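Local coordinates for regulatory protein MarR (Planctomyces limnophilus, PDB 3U2R) that probably binds DNA as a helix-turn-helix transcription factor of the MarR family, regulating gene expression, at residues A[42-53]-A[115-123]. Residues are numbered along the deposited sequence; the frame is centred on the assembly and turned at random.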
loop_
_atom_site.group_PDB
_atom_site.type_symbol
_atom_site.label_atom_id
_atom_site.label_comp_id
_atom_site.label_asym_id
_atom_site.label_seq_id
_atom_site.Cartn_x
_atom_site.Cartn_y
_atom_site.Cartn_z
ATOM N N PHE A 42 -12.221 10.860 24.649
ATOM C CA PHE A 42 -13.569 10.823 25.178
ATOM C C PHE A 42 -13.615 10.151 26.570
ATOM O O PHE A 42 -14.704 9.917 27.116
ATOM C CB PHE A 42 -14.476 10.106 24.203
ATOM C CG PHE A 42 -14.607 10.833 22.879
ATOM C CD1 PHE A 42 -13.647 10.683 21.888
ATOM C CD2 PHE A 42 -15.612 11.774 22.678
ATOM C CE1 PHE A 42 -13.768 11.341 20.682
ATOM C CE2 PHE A 42 -15.743 12.424 21.460
ATOM C CZ PHE A 42 -14.822 12.213 20.473
ATOM N N GLU A 43 -12.425 9.916 27.162
ATOM C CA GLU A 43 -12.215 9.242 28.406
ATOM C C GLU A 43 -12.856 7.842 28.380
ATOM O O GLU A 43 -13.513 7.411 29.316
ATOM C CB GLU A 43 -12.691 10.106 29.574
ATOM C CG GLU A 43 -11.861 11.378 29.745
ATOM C CD GLU A 43 -11.205 11.558 31.103
ATOM O OE1 GLU A 43 -9.994 11.879 31.136
ATOM O OE2 GLU A 43 -11.897 11.380 32.132
ATOM N N LEU A 44 -12.609 7.122 27.292
ATOM C CA LEU A 44 -13.077 5.755 27.107
ATOM C C LEU A 44 -11.964 4.857 26.707
ATOM O O LEU A 44 -10.946 5.315 26.233
ATOM C CB LEU A 44 -14.123 5.658 25.981
ATOM C CG LEU A 44 -15.437 6.345 26.140
ATOM C CD1 LEU A 44 -16.207 6.299 24.802
ATOM C CD2 LEU A 44 -16.246 5.718 27.253
ATOM N N SER A 45 -12.213 3.567 26.827
ATOM C CA SER A 45 -11.421 2.464 26.312
ATOM C C SER A 45 -12.233 1.856 25.214
ATOM O O SER A 45 -13.457 2.072 25.128
ATOM C CB SER A 45 -11.154 1.429 27.396
ATOM O OG SER A 45 -12.380 1.074 28.033
ATOM N N ALA A 46 -11.569 1.057 24.391
ATOM C CA ALA A 46 -12.224 0.366 23.307
ATOM C C ALA A 46 -13.254 -0.625 23.869
ATOM O O ALA A 46 -14.300 -0.789 23.260
ATOM C CB ALA A 46 -11.197 -0.362 22.437
ATOM N N GLN A 47 -12.981 -1.235 25.049
ATOM C CA GLN A 47 -13.906 -2.198 25.655
ATOM C C GLN A 47 -15.171 -1.469 26.114
ATOM O O GLN A 47 -16.253 -2.039 26.017
ATOM C CB GLN A 47 -13.262 -2.992 26.811
ATOM C CG GLN A 47 -13.988 -4.289 27.083
ATOM C CD GLN A 47 -13.277 -5.191 28.087
ATOM O OE1 GLN A 47 -12.761 -4.742 29.126
ATOM N NE2 GLN A 47 -13.277 -6.501 27.827
ATOM N N GLN A 48 -15.034 -0.201 26.550
ATOM C CA GLN A 48 -16.202 0.630 26.911
ATOM C C GLN A 48 -16.990 1.007 25.661
ATOM O O GLN A 48 -18.196 0.899 25.667
ATOM C CB GLN A 48 -15.809 1.865 27.681
ATOM C CG GLN A 48 -15.459 1.568 29.130
ATOM C CD GLN A 48 -14.949 2.801 29.827
ATOM O OE1 GLN A 48 -14.101 3.503 29.326
ATOM N NE2 GLN A 48 -15.363 3.051 31.030
ATOM N N TYR A 49 -16.307 1.336 24.556
ATOM C CA TYR A 49 -16.983 1.625 23.285
ATOM C C TYR A 49 -17.755 0.376 22.826
ATOM O O TYR A 49 -18.905 0.485 22.382
ATOM C CB TYR A 49 -15.927 2.062 22.244
ATOM C CG TYR A 49 -16.481 2.263 20.839
ATOM C CD1 TYR A 49 -17.145 3.424 20.496
ATOM C CD2 TYR A 49 -16.327 1.293 19.867
ATOM C CE1 TYR A 49 -17.720 3.588 19.238
ATOM C CE2 TYR A 49 -16.836 1.472 18.581
ATOM C CZ TYR A 49 -17.504 2.647 18.261
ATOM O OH TYR A 49 -18.060 2.878 17.026
ATOM N N ASN A 50 -17.094 -0.816 22.932
ATOM C CA ASN A 50 -17.656 -2.110 22.537
ATOM C C ASN A 50 -18.891 -2.449 23.394
ATOM O O ASN A 50 -19.897 -2.847 22.856
ATOM C CB ASN A 50 -16.622 -3.201 22.637
ATOM C CG ASN A 50 -15.579 -3.140 21.559
ATOM O OD1 ASN A 50 -15.709 -2.451 20.558
ATOM N ND2 ASN A 50 -14.613 -3.992 21.664
ATOM N N THR A 51 -18.875 -2.117 24.665
ATOM C CA THR A 51 -20.063 -2.256 25.542
ATOM C C THR A 51 -21.174 -1.303 25.094
ATOM O O THR A 51 -22.320 -1.711 24.888
ATOM C CB THR A 51 -19.655 -1.992 26.986
ATOM O OG1 THR A 51 -18.607 -2.900 27.353
ATOM C CG2 THR A 51 -20.793 -2.132 27.934
ATOM N N LEU A 52 -20.848 -0.032 24.889
ATOM C CA LEU A 52 -21.880 0.881 24.456
ATOM C C LEU A 52 -22.486 0.447 23.121
ATOM O O LEU A 52 -23.689 0.490 23.003
ATOM C CB LEU A 52 -21.331 2.311 24.353
ATOM C CG LEU A 52 -20.865 2.986 25.680
ATOM C CD1 LEU A 52 -20.120 4.304 25.417
ATOM C CD2 LEU A 52 -22.055 3.326 26.613
ATOM N N ARG A 53 -21.685 -0.004 22.141
ATOM C CA ARG A 53 -22.198 -0.458 20.828
ATOM C C ARG A 53 -23.093 -1.673 20.967
ATOM O O ARG A 53 -24.068 -1.822 20.239
ATOM C CB ARG A 53 -21.038 -0.820 19.886
ATOM C CG ARG A 53 -20.352 0.349 19.196
ATOM C CD ARG A 53 -20.979 0.641 17.855
ATOM N NE ARG A 53 -21.026 -0.518 16.949
ATOM C CZ ARG A 53 -20.022 -0.973 16.195
ATOM N NH1 ARG A 53 -18.838 -0.379 16.220
ATOM N NH2 ARG A 53 -20.199 -2.030 15.414
ATOM N N LEU A 115 -23.389 9.938 22.626
ATOM C CA LEU A 115 -21.942 9.771 22.590
ATOM C C LEU A 115 -21.533 8.885 21.424
ATOM O O LEU A 115 -20.588 9.202 20.703
ATOM C CB LEU A 115 -21.395 9.219 23.920
ATOM C CG LEU A 115 -19.918 8.930 23.944
ATOM C CD1 LEU A 115 -19.060 10.241 23.673
ATOM C CD2 LEU A 115 -19.564 8.322 25.242
ATOM N N LEU A 116 -22.256 7.810 21.200
ATOM C CA LEU A 116 -21.972 6.930 20.054
ATOM C C LEU A 116 -22.196 7.680 18.713
ATOM O O LEU A 116 -21.387 7.525 17.842
ATOM C CB LEU A 116 -22.843 5.668 20.109
ATOM C CG LEU A 116 -22.524 4.658 21.160
ATOM C CD1 LEU A 116 -23.479 3.507 21.067
ATOM C CD2 LEU A 116 -21.151 4.138 21.017
ATOM N N LYS A 117 -23.191 8.568 18.585
ATOM C CA LYS A 117 -23.368 9.343 17.336
ATOM C C LYS A 117 -22.187 10.309 17.141
ATOM O O LYS A 117 -21.695 10.446 16.013
ATOM C CB LYS A 117 -24.706 10.110 17.296
ATOM C CG LYS A 117 -25.914 9.202 17.114
ATOM C CD LYS A 117 -27.219 9.947 16.811
ATOM C CE LYS A 117 -28.470 9.143 17.188
ATOM N NZ LYS A 117 -29.742 9.801 16.749
ATOM N N ASP A 118 -21.695 10.941 18.233
ATOM C CA ASP A 118 -20.520 11.822 18.153
ATOM C C ASP A 118 -19.234 11.083 17.854
ATOM O O ASP A 118 -18.265 11.702 17.412
ATOM C CB ASP A 118 -20.308 12.575 19.461
ATOM C CG ASP A 118 -21.385 13.573 19.785
ATOM O OD1 ASP A 118 -22.189 13.897 18.872
ATOM O OD2 ASP A 118 -21.453 14.006 20.950
ATOM N N LEU A 119 -19.190 9.804 18.132
ATOM C CA LEU A 119 -18.010 8.995 17.887
ATOM C C LEU A 119 -17.977 8.366 16.501
ATOM O O LEU A 119 -16.957 7.793 16.182
ATOM C CB LEU A 119 -17.908 7.874 18.929
ATOM C CG LEU A 119 -17.401 8.330 20.279
ATOM C CD1 LEU A 119 -17.694 7.300 21.342
ATOM C CD2 LEU A 119 -15.921 8.581 20.243
ATOM N N GLU A 120 -19.062 8.375 15.737
ATOM C CA GLU A 120 -19.091 7.718 14.428
ATOM C C GLU A 120 -18.000 8.207 13.504
ATOM O O GLU A 120 -17.278 7.377 12.964
ATOM C CB GLU A 120 -20.465 7.907 13.753
ATOM C CG GLU A 120 -21.497 6.911 14.280
ATOM C CD GLU A 120 -22.922 7.163 13.822
ATOM O OE1 GLU A 120 -23.105 7.824 12.773
ATOM O OE2 GLU A 120 -23.858 6.706 14.516
ATOM N N GLU A 121 -17.845 9.516 13.360
ATOM C CA GLU A 121 -16.819 10.115 12.474
ATOM C C GLU A 121 -15.371 9.918 13.007
ATOM O O GLU A 121 -14.540 9.382 12.289
ATOM C CB GLU A 121 -17.105 11.591 12.252
ATOM C CG GLU A 121 -16.648 12.122 10.911
ATOM C CD GLU A 121 -17.880 12.396 10.063
ATOM O OE1 GLU A 121 -18.602 11.418 9.748
ATOM O OE2 GLU A 121 -18.172 13.585 9.791
ATOM N N PRO A 122 -15.068 10.266 14.268
ATOM C CA PRO A 122 -13.715 9.991 14.798
ATOM C C PRO A 122 -13.270 8.522 14.697
ATOM O O PRO A 122 -12.118 8.253 14.394
ATOM C CB PRO A 122 -13.838 10.392 16.285
ATOM C CG PRO A 122 -14.969 11.313 16.388
ATOM C CD PRO A 122 -15.903 11.009 15.250
ATOM N N VAL A 123 -14.185 7.578 14.912
ATOM C CA VAL A 123 -13.886 6.137 14.864
ATOM C C VAL A 123 -13.677 5.692 13.428
ATOM O O VAL A 123 -12.717 4.963 13.165
ATOM C CB VAL A 123 -14.983 5.318 15.596
ATOM C CG1 VAL A 123 -14.849 3.807 15.375
ATOM C CG2 VAL A 123 -14.895 5.615 17.082
#
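F42 lays one face of its ring over the CD2 methyl of L119, a CH-pi contact in which that carbon stands 3.5 Å from the F42 ring centroid and only 14° off the ring normal. A broad flat ring suits this place: its face gives the methyl a surface to rest on, while its rim still reaches L115 CD1 and P122 CG. The other branch of L119 serves different neighbours: its CD1 lies 3.9 Å from L44 CD1 and meets the edge of the Y49 ring near its plane. A forked leucine can thus join the loop before helix 46-58 to the helix itself. L44 and L115 meet tip to tip, L44 CD1 3.9 Å from L115 CD2. Y49, its CG anti to the backbone N (chi1 174°), brings the end of its side chain close to 115-123, where L116 CD2 touches CE1 and V123 CG1 comes 3.7 Å from Y49 OH. R53 CG lies over one face of this ring, offset toward the rim, and R53 NH1 gives the OH a weak hydrogen bond. Farther along, L116 wedges against L52, its CD2 3.8 Å from L52 CB. The axes of 46-53 and 115-123 pass 11.1 Å apart at a crossing angle of -122°, a separation bridged by these apolar side chains. Helix 46-58 of the winged helix-turn-helix thus packs on the long helix 110-148, with F39 of helix 18-40 beside Y49 and V123, and L108 of strand 103-108 against L52 and L116.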